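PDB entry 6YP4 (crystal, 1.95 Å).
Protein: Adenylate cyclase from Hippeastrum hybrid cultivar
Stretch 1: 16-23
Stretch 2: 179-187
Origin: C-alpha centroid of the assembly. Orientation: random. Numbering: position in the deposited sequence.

Stretch 1, residues 16-23: QLLSDALS
Stretch 2 (179-187) GFLKEKGIP

No hydrogen bond or salt bridge joins these two stretches, whose touching residues lie at least 158 positions apart in sequence; apolar packing links them, burying 305 Å² in total. The first stretch continues a helix that begins earlier in the chain, and so does 179-183, and the axes approach to 11.5 Å with 109° between their N-to-C directions.

That wide gap is filled by side chains and by the chain leaving the second helix. There Gly 185 adopts phi/psi 74/36, a positive phi that favours glycine, in a Schellman motif: Gly 185 N donates a hydrogen bond to Lys 182 O (2.9 Å) and Ile 186 N one to Leu 181 O (2.9 Å). Ile 186, extended at -106/110 with chi1 -45° and chi2 -79°, then points toward the first helix, its CA 6.6 Å from Leu 18 CA. Ile 186 CD1 lies 3.5 Å from Leu 18 N and 3.9 Å from Leu 17 CB.

Leu 18 (t, p) is buried, its CD1 3.6 Å from Leu 181 CD2 and 3.9 Å from Phe 180 CE2, at the ring's edge. The branched apolar side chains of Leu 18, Leu 181 and Ile 186, all buried, have no polar group needing a partner. Phe 180 (chi1 t, chi2 90°) reaches far enough for its CE2 to meet Leu 22 CD2 at 3.7 Å; Leu 22 is m, t. Ala 21 CA lies 7.4 Å from Lys 184 CA, and its methyl points toward the second stretch and adds an apolar surface there: Ala 21 CB sits 4.2 Å from Phe 180 CZ and 4.3 Å from Lys 184 CG, the lysine contributing its aliphatic portion.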

ATOM      1  N   GLN A  16      14.103   3.456 -18.031  1.00 25.69           N
ATOM      2  CA  GLN A  16      13.236   4.298 -18.849  1.00 30.21           C
ATOM      3  C   GLN A  16      12.215   3.467 -19.618  1.00 33.52           C
ATOM      4  O   GLN A  16      11.008   3.724 -19.542  1.00 31.50           O
ATOM      5  CB  GLN A  16      14.088   5.126 -19.814  1.00 33.98           C
ATOM      6  CG  GLN A  16      13.298   5.902 -20.864  1.00 29.33           C
ATOM      7  CD  GLN A  16      12.550   7.092 -20.273  1.00 29.02           C
ATOM      8  OE1 GLN A  16      13.101   7.864 -19.481  1.00 32.88           O
ATOM      9  NE2 GLN A  16      11.294   7.246 -20.659  1.00 32.30           N
ATOM     10  N   LEU A  17      12.677   2.469 -20.380  1.00 28.50           N
ATOM     11  CA  LEU A  17      11.747   1.738 -21.239  1.00 29.19           C
ATOM     12  C   LEU A  17      10.761   0.898 -20.416  1.00 34.12           C
ATOM     13  O   LEU A  17       9.582   0.794 -20.774  1.00 33.29           O
ATOM     14  CB  LEU A  17      12.515   0.886 -22.247  1.00 29.25           C
ATOM     15  CG  LEU A  17      13.263   1.658 -23.339  1.00 35.49           C
ATOM     16  CD1 LEU A  17      14.093   0.737 -24.219  1.00 26.14           C
ATOM     17  CD2 LEU A  17      12.332   2.478 -24.191  1.00 38.49           C
ATOM     18  N   LEU A  18      11.190   0.328 -19.283  1.00 29.61           N
ATOM     19  CA  LEU A  18      10.213  -0.365 -18.432  1.00 30.38           C
ATOM     20  C   LEU A  18       9.202   0.610 -17.833  1.00 30.33           C
ATOM     21  O   LEU A  18       8.000   0.296 -17.733  1.00 29.19           O
ATOM     22  CB  LEU A  18      10.925  -1.140 -17.327  1.00 30.71           C
ATOM     23  CG  LEU A  18      10.046  -1.936 -16.358  1.00 28.13           C
ATOM     24  CD1 LEU A  18       9.085  -2.822 -17.085  1.00 26.67           C
ATOM     25  CD2 LEU A  18      10.912  -2.762 -15.436  1.00 25.42           C
ATOM     26  N   SER A  19       9.674   1.793 -17.426  1.00 27.47           N
ATOM     27  CA  SER A  19       8.788   2.817 -16.887  1.00 28.03           C
ATOM     28  C   SER A  19       7.689   3.165 -17.888  1.00 30.41           C
ATOM     29  O   SER A  19       6.504   3.247 -17.527  1.00 27.41           O
ATOM     30  CB  SER A  19       9.621   4.045 -16.500  1.00 29.99           C
ATOM     31  OG  SER A  19       8.817   5.115 -16.027  1.00 39.56           O
ATOM     32  N   ASP A  20       8.068   3.337 -19.164  1.00 28.47           N
ATOM     33  CA  ASP A  20       7.105   3.602 -20.231  1.00 31.13           C
ATOM     34  C   ASP A  20       6.166   2.428 -20.433  1.00 40.03           C
ATOM     35  O   ASP A  20       4.968   2.622 -20.669  1.00 32.46           O
ATOM     36  CB  ASP A  20       7.827   3.896 -21.554  1.00 37.12           C
ATOM     37  CG  ASP A  20       8.629   5.169 -21.511  1.00 41.53           C
ATOM     38  OD1 ASP A  20       8.258   6.078 -20.733  1.00 31.29           O
ATOM     39  OD2 ASP A  20       9.631   5.263 -22.259  1.00 34.75           O
ATOM     40  N   ALA A  21       6.698   1.196 -20.379  1.00 32.47           N
ATOM     41  CA  ALA A  21       5.856   0.018 -20.586  1.00 35.48           C
ATOM     42  C   ALA A  21       4.787  -0.126 -19.511  1.00 29.81           C
ATOM     43  O   ALA A  21       3.699  -0.637 -19.795  1.00 34.30           O
ATOM     44  CB  ALA A  21       6.710  -1.249 -20.643  1.00 32.73           C
ATOM     45  N   LEU A  22       5.060   0.327 -18.281  1.00 31.89           N
ATOM     46  CA  LEU A  22       4.124   0.172 -17.172  1.00 36.02           C
ATOM     47  C   LEU A  22       3.253   1.396 -16.928  1.00 37.06           C
ATOM     48  O   LEU A  22       2.342   1.321 -16.087  1.00 27.68           O
ATOM     49  CB  LEU A  22       4.868  -0.156 -15.868  1.00 33.35           C
ATOM     50  CG  LEU A  22       5.612  -1.494 -15.778  1.00 31.63           C
ATOM     51  CD1 LEU A  22       6.505  -1.519 -14.549  1.00 25.82           C
ATOM     52  CD2 LEU A  22       4.656  -2.677 -15.767  1.00 30.48           C
ATOM     53  N   SER A  23       3.489   2.511 -17.643  1.00 34.24           N
ATOM     54  CA  SER A  23       2.776   3.771 -17.417  1.00 30.40           C
ATOM     55  C   SER A  23       1.250   3.642 -17.450  1.00 30.21           C
ATOM     56  O   SER A  23       0.575   4.407 -16.749  1.00 33.66           O
ATOM     57  CB  SER A  23       3.211   4.837 -18.429  1.00 35.35           C
ATOM     58  OG  SER A  23       2.901   4.443 -19.757  1.00 48.83           O
ATOM     59  N   GLY A 179       8.253 -13.180 -17.823  1.00 59.19           N
ATOM     60  CA  GLY A 179       7.651 -13.242 -19.148  1.00 41.22           C
ATOM     61  C   GLY A 179       7.313 -11.874 -19.719  1.00 44.44           C
ATOM     62  O   GLY A 179       7.438 -11.650 -20.921  1.00 51.19           O
ATOM     63  N   PHE A 180       6.886 -10.940 -18.863  1.00 40.47           N
ATOM     64  CA  PHE A 180       6.550  -9.591 -19.326  1.00 36.78           C
ATOM     65  C   PHE A 180       7.807  -8.810 -19.685  1.00 44.38           C
ATOM     66  O   PHE A 180       7.830  -8.076 -20.680  1.00 41.12           O
ATOM     67  CB  PHE A 180       5.740  -8.870 -18.243  1.00 53.78           C
ATOM     68  CG  PHE A 180       5.470  -7.399 -18.509  1.00 45.40           C
ATOM     69  CD1 PHE A 180       4.329  -7.002 -19.200  1.00 42.20           C
ATOM     70  CD2 PHE A 180       6.315  -6.417 -17.995  1.00 39.56           C
ATOM     71  CE1 PHE A 180       4.053  -5.644 -19.410  1.00 39.52           C
ATOM     72  CE2 PHE A 180       6.052  -5.052 -18.201  1.00 35.89           C
ATOM     73  CZ  PHE A 180       4.912  -4.667 -18.908  1.00 34.76           C
ATOM     74  N   LEU A 181       8.865  -8.949 -18.889  1.00 39.14           N
ATOM     75  CA  LEU A 181      10.096  -8.236 -19.208  1.00 39.52           C
ATOM     76  C   LEU A 181      10.697  -8.743 -20.516  1.00 39.94           C
ATOM     77  O   LEU A 181      11.226  -7.953 -21.308  1.00 44.79           O
ATOM     78  CB  LEU A 181      11.099  -8.352 -18.056  1.00 37.22           C
ATOM     79  CG  LEU A 181      10.800  -7.600 -16.759  1.00 48.93           C
ATOM     80  CD1 LEU A 181      12.011  -7.572 -15.857  1.00 56.64           C
ATOM     81  CD2 LEU A 181      10.361  -6.198 -17.061  1.00 46.84           C
ATOM     82  N   LYS A 182      10.602 -10.050 -20.776  1.00 45.84           N
ATOM     83  CA  LYS A 182      11.107 -10.587 -22.039  1.00 57.50           C
ATOM     84  C   LYS A 182      10.316 -10.039 -23.215  1.00 53.08           C
ATOM     85  O   LYS A 182      10.892  -9.549 -24.192  1.00 52.81           O
ATOM     86  CB  LYS A 182      11.059 -12.120 -22.037  1.00 60.06           C
ATOM     87  CG  LYS A 182      11.800 -12.764 -20.878  1.00 71.85           C
ATOM     88  CD  LYS A 182      12.183 -14.209 -21.162  1.00 83.35           C
ATOM     89  CE  LYS A 182      13.083 -14.764 -20.057  1.00 88.82           C
ATOM     90  NZ  LYS A 182      12.309 -15.382 -18.942  1.00 86.45           N
ATOM     91  N   GLU A 183       8.990 -10.095 -23.127  1.00 42.63           N
ATOM     92  CA  GLU A 183       8.156  -9.660 -24.238  1.00 48.98           C
ATOM     93  C   GLU A 183       8.321  -8.167 -24.520  1.00 48.29           C
ATOM     94  O   GLU A 183       8.211  -7.742 -25.677  1.00 49.25           O
ATOM     95  CB  GLU A 183       6.698 -10.014 -23.936  1.00 56.05           C
ATOM     96  CG  GLU A 183       5.696  -9.541 -24.963  1.00 72.83           C
ATOM     97  CD  GLU A 183       4.305  -9.440 -24.378  1.00 88.79           C
ATOM     98  OE1 GLU A 183       3.741  -8.326 -24.383  1.00 94.86           O
ATOM     99  OE2 GLU A 183       3.781 -10.473 -23.903  1.00 87.11           O
ATOM    100  N   LYS A 184       8.606  -7.362 -23.494  1.00 40.59           N
ATOM    101  CA  LYS A 184       8.889  -5.945 -23.694  1.00 38.97           C
ATOM    102  C   LYS A 184      10.366  -5.643 -23.980  1.00 52.59           C
ATOM    103  O   LYS A 184      10.707  -4.476 -24.207  1.00 55.22           O
ATOM    104  CB  LYS A 184       8.430  -5.135 -22.483  1.00 42.80           C
ATOM    105  CG  LYS A 184       6.920  -5.216 -22.212  1.00 49.64           C
ATOM    106  CD  LYS A 184       6.090  -4.598 -23.343  1.00 47.55           C
ATOM    107  CE  LYS A 184       4.595  -4.652 -22.998  1.00 51.92           C
ATOM    108  NZ  LYS A 184       3.712  -4.669 -24.197  1.00 44.84           N
ATOM    109  N   GLY A 185      11.246  -6.641 -23.980  1.00 45.75           N
ATOM    110  CA  GLY A 185      12.645  -6.384 -24.314  1.00 40.00           C
ATOM    111  C   GLY A 185      13.469  -5.677 -23.261  1.00 43.09           C
ATOM    112  O   GLY A 185      14.380  -4.904 -23.605  1.00 49.28           O
ATOM    113  N   ILE A 186      13.213  -5.960 -21.990  1.00 39.39           N
ATOM    114  CA  ILE A 186      13.848  -5.287 -20.863  1.00 38.99           C
ATOM    115  C   ILE A 186      14.873  -6.261 -20.259  1.00 38.41           C
ATOM    116  O   ILE A 186      14.488  -7.279 -19.667  1.00 38.82           O
ATOM    117  CB  ILE A 186      12.832  -4.815 -19.814  1.00 35.39           C
ATOM    118  CG1 ILE A 186      11.654  -4.144 -20.496  1.00 39.13           C
ATOM    119  CG2 ILE A 186      13.499  -3.866 -18.810  1.00 36.36           C
ATOM    120  CD1 ILE A 186      11.983  -2.708 -20.909  1.00 33.73           C
ATOM    121  N   PRO A 187      16.166  -5.989 -20.406  1.00 39.17           N
ATOM    122  CA  PRO A 187      17.175  -6.820 -19.738  1.00 41.89           C
ATOM    123  C   PRO A 187      16.995  -6.780 -18.230  1.00 49.53           C
ATOM    124  O   PRO A 187      16.635  -5.756 -17.654  1.00 42.79           O
ATOM    125  CB  PRO A 187      18.497  -6.161 -20.128  1.00 41.01           C
ATOM    126  CG  PRO A 187      18.139  -4.785 -20.594  1.00 44.46           C
ATOM    127  CD  PRO A 187      16.741  -4.827 -21.104  1.00 38.91           C
TER